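Local coordinates for protein PspGI restriction endonuclease (Pyrococcus sp. GI-H, PDB 3BM3) that binds its substrate DNA with base flipping as a restriction endonuclease and probably cuts it site-specifically as a type II enzyme, at residues Ile117-Arg123 / Ala138-Val144; Val124-Tyr128 / Ile176-Phe181; Ala170-Ala174 / Asn186-Val190; Asp210-Asp216 / Gln241-Ser247. The protein carries 2 engineered substitutions. All coordinates share one frame; numbering follows the deposited sequence. Where two conformers were deposited one is given.

In the fold
One mixed sheet is reached by contacts 1, 3 and 4. Contact 1 lies at one edge strand within this chain, 139-141, contact 3 joins helix 167-181 to strand 186-191, and contact 4 pairs strand 211-214 with the other edge strand, 243-245. Contact 2, off the sheet, uses the same helix as contact 3, their centres about 12 Å apart, and touches contact 1 through Ile125. Along the chain contact 2 interleaves with contacts 1 and 3, whereas contact 4 follows all three. A salt bridge from Arg178 to Asp210 ties contacts 2 and 4 despite centres about 24 Å apart. Contacts 2 and 3 also meet the second subunit, so one helix serves both core and dimer.

Contact 1: Ile117-Arg123 / Ala138-Val144; sequences IRYEHDR and AFIIPSV. Engineered in segment 138-144: Ala138 (natural residue Asp).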
# COMPACT_ATOMS: atom_id res chain seq x y z
N ILE C 117 26.03 1.12 -13.37
CA ILE C 117 25.10 0.01 -13.36
C ILE C 117 24.05 0.36 -14.36
O ILE C 117 23.33 1.34 -14.20
CB ILE C 117 24.48 -0.21 -11.98
CG1 ILE C 117 25.59 -0.60 -10.98
CG2 ILE C 117 23.34 -1.25 -12.01
CD1 ILE C 117 25.16 -0.51 -9.53
N ARG C 118 23.92 -0.49 -15.37
CA ARG C 118 22.86 -0.31 -16.33
C ARG C 118 21.57 -0.79 -15.73
O ARG C 118 21.54 -1.77 -15.00
CB ARG C 118 23.14 -1.07 -17.61
CG ARG C 118 24.27 -0.43 -18.42
CD ARG C 118 24.58 -1.24 -19.65
NE ARG C 118 25.65 -0.65 -20.46
CZ ARG C 118 26.95 -0.70 -20.19
NH1 ARG C 118 27.40 -1.33 -19.10
NH2 ARG C 118 27.81 -0.12 -21.03
N TYR C 119 20.52 -0.07 -16.05
CA TYR C 119 19.22 -0.37 -15.51
C TYR C 119 18.16 0.09 -16.49
O TYR C 119 18.42 0.86 -17.41
CB TYR C 119 19.00 0.34 -14.16
CG TYR C 119 18.91 1.83 -14.34
CD1 TYR C 119 17.69 2.43 -14.60
CD2 TYR C 119 20.05 2.62 -14.34
CE1 TYR C 119 17.60 3.80 -14.82
CE2 TYR C 119 19.97 3.99 -14.56
CZ TYR C 119 18.74 4.56 -14.81
OH TYR C 119 18.65 5.91 -15.04
N GLU C 120 16.96 -0.40 -16.25
CA GLU C 120 15.79 0.17 -16.83
C GLU C 120 14.78 0.40 -15.73
O GLU C 120 14.64 -0.39 -14.81
CB GLU C 120 15.22 -0.71 -17.93
CG GLU C 120 16.10 -0.68 -19.15
CD GLU C 120 15.63 -1.57 -20.25
OE1 GLU C 120 14.86 -2.51 -20.01
OE2 GLU C 120 16.07 -1.31 -21.36
N HIS C 121 14.04 1.49 -15.89
CA HIS C 121 12.98 1.87 -14.99
C HIS C 121 11.74 2.01 -15.85
O HIS C 121 11.83 2.20 -17.06
CB HIS C 121 13.34 3.20 -14.33
CG HIS C 121 12.28 3.75 -13.44
ND1 HIS C 121 11.51 4.83 -13.80
CD2 HIS C 121 11.88 3.40 -12.20
CE1 HIS C 121 10.66 5.11 -12.83
NE2 HIS C 121 10.87 4.26 -11.84
N ASP C 122 10.58 1.88 -15.25
CA ASP C 122 9.32 2.00 -15.98
C ASP C 122 9.07 0.86 -16.95
O ASP C 122 8.28 1.01 -17.89
CB ASP C 122 9.28 3.36 -16.73
CG ASP C 122 7.98 4.11 -16.51
OD1 ASP C 122 7.22 3.75 -15.57
OD2 ASP C 122 7.72 5.06 -17.29
N ARG C 123 9.71 -0.29 -16.76
CA ARG C 123 9.45 -1.39 -17.66
C ARG C 123 8.42 -2.31 -17.02
O ARG C 123 8.48 -2.59 -15.84
CB ARG C 123 10.75 -2.11 -18.02
CG ARG C 123 11.75 -1.19 -18.71
CD ARG C 123 11.12 -0.38 -19.85
NE ARG C 123 12.17 0.10 -20.76
CZ ARG C 123 12.93 1.18 -20.57
NH1 ARG C 123 12.78 1.95 -19.51
NH2 ARG C 123 13.86 1.49 -21.47
N ALA C 138 10.69 -1.31 -9.71
CA ALA C 138 11.27 0.01 -9.89
C ALA C 138 12.44 -0.05 -10.85
O ALA C 138 12.56 0.79 -11.71
CB ALA C 138 11.74 0.64 -8.57
N PHE C 139 13.30 -1.05 -10.67
CA PHE C 139 14.44 -1.21 -11.53
C PHE C 139 14.61 -2.64 -11.94
O PHE C 139 14.37 -3.56 -11.17
CB PHE C 139 15.70 -0.72 -10.83
CG PHE C 139 15.61 0.72 -10.44
CD1 PHE C 139 15.85 1.69 -11.38
CD2 PHE C 139 15.21 1.10 -9.18
CE1 PHE C 139 15.72 3.05 -11.08
CE2 PHE C 139 15.08 2.46 -8.87
CZ PHE C 139 15.35 3.41 -9.81
N ILE C 140 15.02 -2.80 -13.18
CA ILE C 140 15.44 -4.07 -13.68
C ILE C 140 16.87 -3.88 -14.10
O ILE C 140 17.19 -3.00 -14.90
CB ILE C 140 14.62 -4.51 -14.88
CG1 ILE C 140 13.15 -4.58 -14.50
CG2 ILE C 140 15.10 -5.89 -15.38
CD1 ILE C 140 12.23 -4.91 -15.62
N ILE C 141 17.74 -4.72 -13.56
CA ILE C 141 19.15 -4.62 -13.83
C ILE C 141 19.61 -5.85 -14.59
O ILE C 141 19.45 -6.96 -14.10
CB ILE C 141 19.92 -4.44 -12.53
CG1 ILE C 141 19.46 -3.10 -11.90
CG2 ILE C 141 21.42 -4.47 -12.82
CD1 ILE C 141 20.06 -2.75 -10.64
N PRO C 142 20.17 -5.68 -15.80
CA PRO C 142 20.45 -4.41 -16.49
C PRO C 142 19.32 -3.90 -17.37
O PRO C 142 19.29 -2.71 -17.73
CB PRO C 142 21.65 -4.76 -17.34
CG PRO C 142 21.41 -6.19 -17.72
CD PRO C 142 20.71 -6.83 -16.55
N SER C 143 18.41 -4.79 -17.75
CA SER C 143 17.35 -4.44 -18.67
C SER C 143 16.29 -5.50 -18.64
O SER C 143 16.55 -6.65 -18.29
CB SER C 143 17.89 -4.39 -20.11
OG SER C 143 18.32 -5.68 -20.53
N VAL C 144 15.10 -5.11 -19.07
CA VAL C 144 14.02 -6.08 -19.20
C VAL C 144 14.35 -7.14 -20.26
O VAL C 144 14.03 -8.32 -20.07
CB VAL C 144 12.65 -5.41 -19.42
CG1 VAL C 144 12.48 -4.96 -20.83
CG2 VAL C 144 11.53 -6.34 -18.98
O HOH W 1 9.55 1.04 -12.97
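Glu120 grips the 138-144 segment with both its backbone and its carboxylate. Glu120 N to Ile140 O and Ile140 N to Glu120 O, each 2.9 Å, form a single antiparallel hydrogen-bonded pair. Packing is dense beside this bridge, round buried Phe139, which clusters with Tyr119 and His121. Phe139 directs its edge toward the Tyr119 face in an offset edge-to-face pair, planes at 80°, with Tyr119 CD1 3.8 Å from Phe139 CD1. Over one face of Phe139 lies His121 CD2, 4.0 Å from Phe139 CE1; helix 85-115 packs here through Phe108 and Thr109. In this PDDEXK-clan fold the bridge attaches a loop to an outermost strand of the mixed sheet, where Phe139 and Ala138, an engineered residue, form a classic beta bulge opposite Ile157. The flank of Glu120 and Arg123, by contrast, is polar and partly exposed. There the Glu120 chain, extended beyond CG (chi2 177°), carries OE1 to within 2.8 Å of Val144 N, whose N-H comes in from above the carboxylate plane. Arg123 sets a guanidinium face over Glu120 CD; NH2 to Glu120 OE2, at 3.6 Å, is a bridge of charge alone, while Arg123 NH1 bonds in plane to His121 O. Replacing Glu120 by an alanine would leave Val144 N without this acceptor and would probably deprive the Arg123 guanidinium, still held by His121 O, of its counter-charge. On the solvent side exposed Arg118 sets its CB against Pro142 CB.

Contact 2: Val124-Tyr128 / Ile176-Phe181; sequences VIKIY and ILRNKF
Lys180 reaches Ile127 because its CG is trans to its own backbone N (chi1 174°) and its chain runs extended until a bend at the last torsion (chi4 66°). That bend drops NZ onto Ile127 O at 3.1 Å, from 42° above the carbonyl plane and so not on a lone pair. The two side chains run antiparallel alongside one another, Lys180 CD lying 3.8 Å from Ile127 CD1. Deeper in, Ile127 CG1 rests 3.8 Å from Ile176 CG2, the two isoleucines nearly perpendicular, and Ile127 CD1 also meets Leu177 CD2 at 4.0 Å. Ile125 CG2 touches Leu177 CD2 at 3.8 Å and comes obliquely to Phe181 CE2 at 3.4 Å. Phe181 is steadied by Lys180 CG over one face of its ring and by an edge-to-face partner, Phe147 of helix 144-149. Cutting Ile127 back to an alanine is likely to open a gap between Ile176, Leu177 and the aliphatic part of Lys180. This packing lays the short, weakly bonded strand 125-126 and the turn after it against the C-terminal end of helix 167-181, beside the second subunit, whose Tyr199 also packs on Ile127 and whose Asp206 bonds Tyr128 OH. The join is a buried apolar patch closed at its exposed rim by one off-plane lysine bond, which suggests that hydrocarbon packing probably does most of the holding.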
# COMPACT_ATOMS: atom_id res chain seq x y z
N VAL C 124 7.45 -2.73 -17.82
CA VAL C 124 6.44 -3.65 -17.40
C VAL C 124 6.83 -5.04 -17.86
O VAL C 124 7.15 -5.27 -19.05
CB VAL C 124 5.09 -3.23 -17.98
CG1 VAL C 124 3.99 -4.18 -17.51
CG2 VAL C 124 4.81 -1.79 -17.56
N ILE C 125 6.84 -5.96 -16.89
CA ILE C 125 7.10 -7.35 -17.17
C ILE C 125 5.74 -7.98 -17.40
O ILE C 125 4.96 -8.15 -16.49
CB ILE C 125 7.84 -8.04 -16.02
CG1 ILE C 125 9.16 -7.34 -15.76
CG2 ILE C 125 8.02 -9.54 -16.35
CD1 ILE C 125 9.91 -7.92 -14.57
N LYS C 126 5.45 -8.30 -18.66
CA LYS C 126 4.12 -8.81 -19.00
C LYS C 126 3.97 -10.20 -18.42
O LYS C 126 4.89 -11.01 -18.45
CB LYS C 126 3.87 -8.79 -20.50
CG LYS C 126 3.50 -7.41 -21.03
CD LYS C 126 4.74 -6.65 -21.47
CE LYS C 126 4.59 -5.15 -21.42
NZ LYS C 126 5.92 -4.52 -21.37
N ILE C 127 2.80 -10.45 -17.85
CA ILE C 127 2.51 -11.70 -17.20
C ILE C 127 1.65 -12.59 -18.04
O ILE C 127 1.82 -13.81 -18.01
CB ILE C 127 1.81 -11.46 -15.84
CG1 ILE C 127 2.72 -10.64 -14.90
CG2 ILE C 127 1.45 -12.75 -15.18
CD1 ILE C 127 4.10 -11.23 -14.74
N TYR C 128 0.71 -11.97 -18.74
CA TYR C 128 -0.24 -12.65 -19.61
C TYR C 128 -0.09 -12.19 -21.04
O TYR C 128 0.09 -11.00 -21.28
CB TYR C 128 -1.65 -12.33 -19.14
CG TYR C 128 -1.87 -12.69 -17.68
CD1 TYR C 128 -1.96 -14.01 -17.29
CD2 TYR C 128 -1.99 -11.72 -16.70
CE1 TYR C 128 -2.17 -14.37 -15.96
CE2 TYR C 128 -2.17 -12.06 -15.37
CZ TYR C 128 -2.29 -13.40 -15.01
OH TYR C 128 -2.50 -13.76 -13.69
N ILE C 176 3.81 -13.12 -8.07
CA ILE C 176 3.33 -13.08 -9.44
C ILE C 176 4.46 -13.41 -10.42
O ILE C 176 4.30 -14.22 -11.32
CB ILE C 176 2.72 -11.73 -9.76
CG1 ILE C 176 1.46 -11.55 -8.89
CG2 ILE C 176 2.33 -11.62 -11.24
CD1 ILE C 176 1.01 -10.07 -8.83
N LEU C 177 5.64 -12.83 -10.17
CA LEU C 177 6.81 -13.04 -11.02
C LEU C 177 7.37 -14.45 -10.89
O LEU C 177 7.70 -15.08 -11.89
CB LEU C 177 7.86 -12.02 -10.66
CG LEU C 177 7.50 -10.62 -11.18
CD1 LEU C 177 8.44 -9.59 -10.56
CD2 LEU C 177 7.51 -10.57 -12.72
N ARG C 178 7.42 -14.96 -9.67
CA ARG C 178 7.89 -16.33 -9.44
C ARG C 178 6.96 -17.35 -10.05
O ARG C 178 7.41 -18.39 -10.59
CB ARG C 178 8.09 -16.59 -7.97
CG ARG C 178 9.30 -15.92 -7.49
CD ARG C 178 9.65 -16.20 -6.07
NE ARG C 178 10.67 -15.23 -5.70
CZ ARG C 178 11.97 -15.34 -5.98
NH1 ARG C 178 12.46 -16.42 -6.60
NH2 ARG C 178 12.80 -14.38 -5.62
N ASN C 179 5.68 -17.07 -9.98
CA ASN C 179 4.71 -17.94 -10.59
C ASN C 179 4.98 -18.04 -12.08
O ASN C 179 5.00 -19.14 -12.64
CB ASN C 179 3.31 -17.41 -10.32
CG ASN C 179 2.23 -18.36 -10.73
OD1 ASN C 179 2.49 -19.53 -11.00
ND2 ASN C 179 0.98 -17.88 -10.76
N LYS C 180 5.26 -16.90 -12.71
CA LYS C 180 5.43 -16.87 -14.15
C LYS C 180 6.81 -17.35 -14.59
O LYS C 180 6.94 -18.12 -15.57
CB LYS C 180 5.16 -15.47 -14.70
CG LYS C 180 5.48 -15.43 -16.19
CD LYS C 180 4.91 -14.27 -16.89
CE LYS C 180 5.06 -14.44 -18.40
NZ LYS C 180 4.25 -15.59 -18.87
N PHE C 181 7.84 -16.92 -13.87
CA PHE C 181 9.23 -17.09 -14.31
C PHE C 181 10.04 -18.10 -13.52
O PHE C 181 11.18 -18.40 -13.91
CB PHE C 181 9.96 -15.74 -14.31
CG PHE C 181 9.38 -14.76 -15.28
CD1 PHE C 181 9.66 -14.85 -16.64
CD2 PHE C 181 8.51 -13.76 -14.85
CE1 PHE C 181 9.13 -13.94 -17.53
CE2 PHE C 181 7.96 -12.87 -15.75
CZ PHE C 181 8.26 -12.98 -17.10

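Contact 3: Ala170-Ala174 / Asn186-Val190; sequences AVGEA and NFWFV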
# COMPACT_ATOMS: atom_id res chain seq x y z
N ALA C 170 5.43 -6.02 -2.33
CA ALA C 170 6.64 -6.60 -2.92
C ALA C 170 6.55 -8.12 -2.89
O ALA C 170 6.94 -8.77 -3.87
CB ALA C 170 7.85 -6.13 -2.17
N VAL C 171 6.01 -8.68 -1.81
CA VAL C 171 5.81 -10.12 -1.67
C VAL C 171 4.83 -10.53 -2.76
O VAL C 171 5.04 -11.49 -3.46
CB VAL C 171 5.30 -10.52 -0.30
CG1 VAL C 171 5.00 -12.03 -0.23
CG2 VAL C 171 6.28 -10.12 0.83
N GLY C 172 3.80 -9.72 -2.97
CA GLY C 172 2.79 -9.97 -4.01
C GLY C 172 3.41 -9.96 -5.38
O GLY C 172 3.21 -10.87 -6.18
N GLU C 173 4.18 -8.91 -5.67
CA GLU C 173 4.85 -8.79 -6.94
C GLU C 173 5.78 -10.00 -7.19
O GLU C 173 5.79 -10.62 -8.26
CB GLU C 173 5.64 -7.49 -7.00
CG GLU C 173 6.32 -7.30 -8.29
CD GLU C 173 7.09 -6.02 -8.39
OE1 GLU C 173 7.01 -5.19 -7.47
OE2 GLU C 173 7.81 -5.88 -9.39
N ALA C 174 6.54 -10.33 -6.18
CA ALA C 174 7.49 -11.45 -6.25
C ALA C 174 6.74 -12.74 -6.55
O ALA C 174 7.20 -13.56 -7.36
CB ALA C 174 8.29 -11.56 -4.93
N ASN C 186 15.76 -13.01 -9.27
CA ASN C 186 16.45 -12.30 -8.22
C ASN C 186 15.61 -11.07 -7.93
O ASN C 186 15.50 -10.19 -8.75
CB ASN C 186 17.82 -11.90 -8.68
CG ASN C 186 18.66 -13.09 -9.05
OD1 ASN C 186 18.98 -13.90 -8.20
ND2 ASN C 186 18.94 -13.24 -10.34
N PHE C 187 15.01 -11.06 -6.76
CA PHE C 187 14.07 -10.00 -6.43
C PHE C 187 14.52 -9.38 -5.12
O PHE C 187 14.55 -10.07 -4.09
CB PHE C 187 12.68 -10.58 -6.27
CG PHE C 187 11.61 -9.55 -6.19
CD1 PHE C 187 10.86 -9.24 -7.30
CD2 PHE C 187 11.36 -8.89 -5.00
CE1 PHE C 187 9.87 -8.27 -7.23
CE2 PHE C 187 10.37 -7.93 -4.93
CZ PHE C 187 9.63 -7.64 -6.03
N TRP C 188 14.91 -8.10 -5.18
CA TRP C 188 15.47 -7.44 -4.03
C TRP C 188 14.55 -6.30 -3.64
O TRP C 188 14.00 -5.64 -4.49
CB TRP C 188 16.87 -6.88 -4.31
CG TRP C 188 17.90 -7.90 -4.70
CD1 TRP C 188 17.74 -9.23 -4.82
CD2 TRP C 188 19.26 -7.62 -5.07
NE1 TRP C 188 18.91 -9.82 -5.25
CE2 TRP C 188 19.86 -8.85 -5.38
CE3 TRP C 188 20.03 -6.46 -5.10
CZ2 TRP C 188 21.20 -8.94 -5.75
CZ3 TRP C 188 21.36 -6.56 -5.51
CH2 TRP C 188 21.92 -7.78 -5.80
N PHE C 189 14.43 -6.09 -2.34
CA PHE C 189 13.58 -5.04 -1.82
C PHE C 189 14.46 -4.02 -1.16
O PHE C 189 15.32 -4.34 -0.34
CB PHE C 189 12.65 -5.61 -0.76
CG PHE C 189 11.76 -4.59 -0.11
CD1 PHE C 189 10.52 -4.32 -0.66
CD2 PHE C 189 12.17 -3.90 0.98
CE1 PHE C 189 9.70 -3.34 -0.10
CE2 PHE C 189 11.34 -2.92 1.55
CZ PHE C 189 10.12 -2.67 1.02
N VAL C 190 14.16 -2.77 -1.46
CA VAL C 190 14.83 -1.64 -0.84
C VAL C 190 13.79 -0.74 -0.18
O VAL C 190 12.86 -0.31 -0.84
CB VAL C 190 15.58 -0.79 -1.90
CG1 VAL C 190 16.21 0.40 -1.25
CG2 VAL C 190 16.56 -1.63 -2.65
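Phe187 lodges its ring against Ala170, Glu173 and Ala174, and so joins the helix and the second strand of a beta-alpha-beta unit made of strand 155-160, helix 167-181 and strand 186-191. The two short segments run nearly antiparallel, their axes 169° apart in direction and 9.8 Å apart at closest approach. Phe187 has the largest share of buried surface. With CG swung opposite the backbone N (chi1 -169°), its ring leaves the strand directly for the helix. The methyl of Ala170 meets both rings: its CB stands 4.1 Å from Phe187 CE2 and 3.6 Å from Phe189 CD1, and is thereby wedged between alternate residues of the strand. Met204 of helix 198-206 packs on the same alanine and on Phe189. At the ring edge, in plane, lies the carboxylate carbon of Glu173, CD to Phe187 CE1 being 3.8 Å, with carboxylate and ring nearly perpendicular. The buried Glu173 keeps a polar partner, its OE1 bonding Thr158, and Arg168 of the second subunit packs on it. Ala174 makes the CH-pi contact of the set, its CB poised 4.0 Å from the Phe187 ring centroid and only 6° off the ring normal.

Contact 4: Asp210-Asp216 / Gln241-Ser247; sequences DRVYVID and QKIRRFS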
# COMPACT_ATOMS: atom_id res chain seq x y z
N ASP C 210 14.64 -12.12 -2.22
CA ASP C 210 15.97 -12.68 -2.01
C ASP C 210 16.85 -11.92 -1.08
O ASP C 210 17.66 -12.51 -0.39
CB ASP C 210 16.69 -12.84 -3.33
CG ASP C 210 15.96 -13.77 -4.20
OD1 ASP C 210 15.97 -14.99 -3.88
OD2 ASP C 210 15.30 -13.30 -5.12
N ARG C 211 16.72 -10.59 -1.11
CA ARG C 211 17.57 -9.67 -0.36
C ARG C 211 16.74 -8.47 0.06
O ARG C 211 15.92 -7.96 -0.72
CB ARG C 211 18.78 -9.20 -1.18
CG ARG C 211 19.62 -10.35 -1.72
CD ARG C 211 20.84 -9.86 -2.46
NE ARG C 211 21.91 -9.31 -1.63
CZ ARG C 211 22.79 -10.02 -0.92
NH1 ARG C 211 22.72 -11.34 -0.86
NH2 ARG C 211 23.73 -9.38 -0.23
N VAL C 212 16.95 -8.02 1.29
CA VAL C 212 16.22 -6.88 1.84
C VAL C 212 17.24 -5.84 2.16
O VAL C 212 18.17 -6.12 2.91
CB VAL C 212 15.45 -7.30 3.07
CG1 VAL C 212 15.03 -6.07 3.88
CG2 VAL C 212 14.21 -8.14 2.62
N TYR C 213 17.06 -4.64 1.62
CA TYR C 213 17.95 -3.51 1.89
C TYR C 213 17.26 -2.46 2.72
O TYR C 213 16.12 -2.12 2.46
CB TYR C 213 18.44 -2.86 0.60
CG TYR C 213 19.35 -3.81 -0.14
CD1 TYR C 213 20.72 -3.75 0.03
CD2 TYR C 213 18.82 -4.79 -0.97
CE1 TYR C 213 21.54 -4.63 -0.62
CE2 TYR C 213 19.60 -5.68 -1.62
CZ TYR C 213 21.00 -5.61 -1.44
OH TYR C 213 21.80 -6.50 -2.10
N VAL C 214 17.95 -1.98 3.73
CA VAL C 214 17.35 -1.11 4.72
C VAL C 214 18.20 0.16 4.79
O VAL C 214 19.40 0.13 4.60
CB VAL C 214 17.24 -1.81 6.11
CG1 VAL C 214 16.53 -3.18 6.02
CG2 VAL C 214 18.56 -1.99 6.76
N ILE C 215 17.57 1.30 5.01
CA ILE C 215 18.29 2.54 5.13
C ILE C 215 19.39 2.29 6.18
O ILE C 215 19.16 1.65 7.18
CB ILE C 215 17.36 3.69 5.54
CG1 ILE C 215 18.09 5.02 5.48
CG2 ILE C 215 16.65 3.42 6.88
CD1 ILE C 215 17.15 6.23 5.50
N ASP C 216 20.58 2.82 5.93
CA ASP C 216 21.74 2.42 6.73
C ASP C 216 21.51 2.58 8.20
O ASP C 216 21.93 1.72 8.98
CB ASP C 216 23.00 3.16 6.30
CG ASP C 216 23.52 2.73 4.94
OD1 ASP C 216 22.82 2.06 4.18
OD2 ASP C 216 24.68 3.10 4.65
N GLN C 241 22.17 -12.67 6.69
CA GLN C 241 22.97 -12.63 5.47
C GLN C 241 22.27 -11.97 4.29
O GLN C 241 22.94 -11.45 3.41
CB GLN C 241 23.40 -14.03 5.07
CG GLN C 241 24.38 -14.65 6.06
CD GLN C 241 24.44 -16.19 5.99
OE1 GLN C 241 25.13 -16.83 6.80
NE2 GLN C 241 23.68 -16.78 5.05
N LYS C 242 20.95 -12.01 4.31
CA LYS C 242 20.11 -11.50 3.24
C LYS C 242 19.59 -10.10 3.55
O LYS C 242 18.87 -9.54 2.73
CB LYS C 242 18.95 -12.46 3.00
CG LYS C 242 19.43 -13.82 2.45
CD LYS C 242 18.37 -14.95 2.56
CE LYS C 242 19.00 -16.34 2.24
NZ LYS C 242 19.87 -16.97 3.32
N ILE C 243 19.91 -9.55 4.71
CA ILE C 243 19.49 -8.20 5.06
C ILE C 243 20.72 -7.34 4.95
O ILE C 243 21.73 -7.69 5.50
CB ILE C 243 18.92 -8.13 6.50
CG1 ILE C 243 17.64 -8.97 6.59
CG2 ILE C 243 18.66 -6.72 6.93
CD1 ILE C 243 17.24 -9.28 8.07
N ARG C 244 20.61 -6.23 4.25
CA ARG C 244 21.77 -5.44 3.89
C ARG C 244 21.47 -3.97 4.09
O ARG C 244 20.33 -3.54 4.02
CB ARG C 244 22.15 -5.65 2.42
CG ARG C 244 22.33 -7.06 1.95
CD ARG C 244 23.62 -7.58 2.37
NE ARG C 244 24.69 -7.06 1.51
CZ ARG C 244 25.97 -7.01 1.86
NH1 ARG C 244 26.33 -7.38 3.08
NH2 ARG C 244 26.86 -6.55 1.02
N ARG C 245 22.52 -3.19 4.29
CA ARG C 245 22.38 -1.76 4.25
C ARG C 245 22.12 -1.31 2.83
O ARG C 245 22.68 -1.83 1.87
CB ARG C 245 23.67 -1.11 4.77
CG ARG C 245 23.97 -1.37 6.18
CD ARG C 245 25.31 -0.72 6.50
NE ARG C 245 25.60 -0.71 7.94
CZ ARG C 245 26.19 -1.71 8.61
NH1 ARG C 245 26.56 -2.82 7.98
NH2 ARG C 245 26.42 -1.59 9.92
N PHE C 246 21.32 -0.26 2.70
CA PHE C 246 21.12 0.41 1.43
C PHE C 246 22.44 0.66 0.70
O PHE C 246 22.57 0.43 -0.49
CB PHE C 246 20.40 1.72 1.66
CG PHE C 246 20.25 2.55 0.42
CD1 PHE C 246 19.19 2.34 -0.43
CD2 PHE C 246 21.18 3.52 0.10
CE1 PHE C 246 19.04 3.12 -1.56
CE2 PHE C 246 21.03 4.29 -1.05
CZ PHE C 246 19.96 4.08 -1.86
N SER C 247 23.43 1.13 1.43
CA SER C 247 24.67 1.45 0.78
C SER C 247 25.31 0.29 0.07
O SER C 247 26.12 0.48 -0.84
CB SER C 247 25.64 2.04 1.80
OG SER C 247 25.21 3.34 2.12
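Tyr213 and Arg244 extend in the same direction flank to flank, with ring and guanidinium planes steeply inclined at 72°. Tyr213 CE1 comes obliquely to Arg244 CB at 3.3 Å, and at the ring's edge, near its plane, Tyr213 CD1 meets Arg245 O at 3.3 Å. The Trp188 ring of strand 186-191 meets that of Tyr213. In the conformer described, Arg211 bends at chi3 (73°) so that NE gives an in-plane bond to Tyr213 OH, while Arg244 NE lies at the edge of its guanidinium, 3.1 Å from Arg211 NH2, a meeting of two donors and not a hydrogen bond. These two cations gather round one carboxylate, that of Asp252, to which Tyr213 OH is also hydrogen-bonded; the shared anion would be expected to offset their like charges. Beneath the side chains the backbones pair in parallel: Val212 N to Lys242 O and Arg244 N to Val212 O, both 2.8 Å, then Val214 N to Arg244 O and Phe246 N to Val214 O. Between strands 211-214 and 243-245 the chain passes through helices 216-227 and 236-240, a beta-alpha-beta crossover that ends the mixed sheet within this chain. On the face opposite Tyr213 and Arg244, Val212 and Ile243 point together, and Ile226 of helix 216-227 packs on Ile243. At the C-terminal end Asp216 holds Ser247 with both oxygens: OD1 takes Ser247 N on its syn lone pair at 3.0 Å, and OD2 receives the Ser247 OG hydroxyl at 2.6 Å. Ser53 N also bonds Ser247 OG.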